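PDB 2FI9: outer membrane protein from Bartonella henselae, which is of unknown function and belongs to the DUF498/DUF598 family of uncharacterised proteins. Local coordinates for residues Leu81-Pro84 and Glu85-Val89. Numbering follows the deposited sequence.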
loop_
_atom_site.group_PDB
_atom_site.type_symbol
_atom_site.label_atom_id
_atom_site.label_comp_id
_atom_site.label_asym_id
_atom_site.label_seq_id
_atom_site.Cartn_x
_atom_site.Cartn_y
_atom_site.Cartn_z
ATOM N N LEU A 81 -12.434 4.549 -1.905
ATOM C CA LEU A 81 -12.626 5.811 -1.180
ATOM C C LEU A 81 -11.672 6.879 -1.693
ATOM O O LEU A 81 -10.585 6.566 -2.156
ATOM C CB LEU A 81 -12.379 5.598 0.314
ATOM C CG LEU A 81 -13.183 4.509 1.010
ATOM C CD1 LEU A 81 -12.886 4.500 2.517
ATOM C CD2 LEU A 81 -14.689 4.681 0.748
ATOM N N ARG A 82 -12.090 8.142 -1.615
ATOM C CA ARG A 82 -11.264 9.275 -2.042
ATOM C C ARG A 82 -10.070 9.492 -1.150
ATOM O O ARG A 82 -10.141 9.301 0.057
ATOM C CB ARG A 82 -12.106 10.564 -2.058
ATOM C CG ARG A 82 -13.235 10.543 -3.074
ATOM C CD ARG A 82 -12.755 10.616 -4.540
ATOM N NE ARG A 82 -11.545 11.427 -4.725
ATOM C CZ ARG A 82 -11.462 12.745 -4.562
ATOM N NH1 ARG A 82 -12.524 13.457 -4.194
ATOM N NH2 ARG A 82 -10.299 13.352 -4.762
ATOM N N LEU A 83 -8.968 9.898 -1.759
ATOM C CA LEU A 83 -7.774 10.255 -1.025
ATOM C C LEU A 83 -8.002 11.658 -0.447
ATOM O O LEU A 83 -8.390 12.564 -1.179
ATOM C CB LEU A 83 -6.578 10.257 -1.969
ATOM C CG LEU A 83 -5.198 10.391 -1.352
ATOM C CD1 LEU A 83 -4.960 9.268 -0.358
ATOM C CD2 LEU A 83 -4.163 10.361 -2.470
ATOM N N PRO A 84 -7.818 11.824 0.879
ATOM C CA PRO A 84 -8.029 13.124 1.515
ATOM C C PRO A 84 -7.096 14.183 0.931
ATOM O O PRO A 84 -5.973 13.872 0.513
ATOM C CB PRO A 84 -7.683 12.868 2.986
ATOM C CG PRO A 84 -7.751 11.378 3.167
ATOM C CD PRO A 84 -7.432 10.776 1.845
ATOM N N GLU A 85 -7.566 15.419 0.930
ATOM C CA GLU A 85 -6.865 16.572 0.367
ATOM C C GLU A 85 -5.412 16.691 0.876
ATOM O O GLU A 85 -4.479 16.896 0.099
ATOM C CB GLU A 85 -7.675 17.838 0.687
ATOM C CG GLU A 85 -7.080 19.153 0.200
ATOM C CD GLU A 85 -7.996 20.343 0.456
ATOM O OE1 GLU A 85 -9.102 20.161 1.013
ATOM O OE2 GLU A 85 -7.620 21.478 0.101
ATOM N N GLU A 86 -5.246 16.567 2.186
ATOM C CA GLU A 86 -3.953 16.660 2.851
ATOM C C GLU A 86 -2.933 15.659 2.294
ATOM O O GLU A 86 -1.768 15.995 2.091
ATOM C CB GLU A 86 -4.140 16.428 4.353
ATOM C CG GLU A 86 -4.988 17.488 5.057
ATOM C CD GLU A 86 -6.521 17.295 4.936
ATOM O OE1 GLU A 86 -7.031 16.424 4.187
ATOM O OE2 GLU A 86 -7.237 18.063 5.618
ATOM N N LEU A 87 -3.383 14.437 2.037
ATOM C CA LEU A 87 -2.526 13.385 1.504
ATOM C C LEU A 87 -2.212 13.599 0.028
ATOM O O LEU A 87 -1.120 13.284 -0.423
ATOM C CB LEU A 87 -3.189 12.016 1.712
ATOM C CG LEU A 87 -2.935 11.385 3.087
ATOM C CD1 LEU A 87 -3.624 12.094 4.232
ATOM C CD2 LEU A 87 -3.326 9.909 3.065
ATOM N N ARG A 88 -3.186 14.115 -0.721
ATOM C CA ARG A 88 -2.986 14.408 -2.140
ATOM C C ARG A 88 -1.860 15.425 -2.311
ATOM O O ARG A 88 -0.977 15.229 -3.145
ATOM C CB ARG A 88 -4.291 14.901 -2.798
ATOM C CG ARG A 88 -5.407 13.829 -2.819
ATOM C CD ARG A 88 -6.563 14.184 -3.727
ATOM N NE ARG A 88 -7.095 15.523 -3.510
ATOM C CZ ARG A 88 -8.222 15.800 -2.850
ATOM N NH1 ARG A 88 -8.963 14.818 -2.326
ATOM N NH2 ARG A 88 -8.626 17.065 -2.718
ATOM N N VAL A 89 -1.886 16.484 -1.494
ATOM C CA VAL A 89 -0.812 17.488 -1.444
ATOM C C VAL A 89 0.563 16.887 -1.116
ATOM O O VAL A 89 1.523 17.103 -1.855
ATOM C CB VAL A 89 -1.157 18.631 -0.453
ATOM C CG1 VAL A 89 -0.018 19.641 -0.335
ATOM C CG2 VAL A 89 -2.424 19.345 -0.922
#
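Pro-84 O is the backbone acceptor that joins the incoming chain to the first turn of helix 85-93, taking Arg-88 N at 3.1 Å in an i to i+4 bond and Leu-87 N in a weak one. Proline thus occupies the N-cap position, where its ring supplies no hydroxyl or carboxylate to cap the helix. The carbonyl one residue earlier is gripped by a side chain of the helix: Arg-88 NH1 donates to Leu-83 O at 2.6 Å, approaching almost in line with the C=O bond (167°), while the oxygen lies tilted from the guanidinium plane. The Arg-88 chain can reach back because it bends at chi3, so that Glu-85 CA lies over the centre of one guanidinium face, 3.5 Å from its plane. Arg-82 NH2 comes within 3.1 Å of Arg-88 NH1, the two guanidinium planes being 21° apart. Both are donors and no bond forms; at this exposed surface the two like charges probably disfavour each other.

On the buried side the contact is mostly apolar. With CG anti to its backbone N (chi1 -170°), Leu-83 sends CD1 to Leu-87 CD2 at 3.8 Å, the two side chains crossing at about a right angle. Its other methyl, CD2, lies 3.7 Å from Arg-88 CG, where leucine and arginine run past each other in opposite directions. The proline ring meets a polar atom: the Glu-86 chain folds back at chi2 to bring OE1 within 3.8 Å of Pro-84 CB.

Leu-83 also packs on Ser-98 and Thr-100 of the edge strand 97-101, and Pro-84 on Val-53, placing this helix start beside the edge of the five-stranded mixed sheet, in the beta-alpha-beta crossover from strand 71-75 through helix 85-93 to its parallel neighbour 97-101.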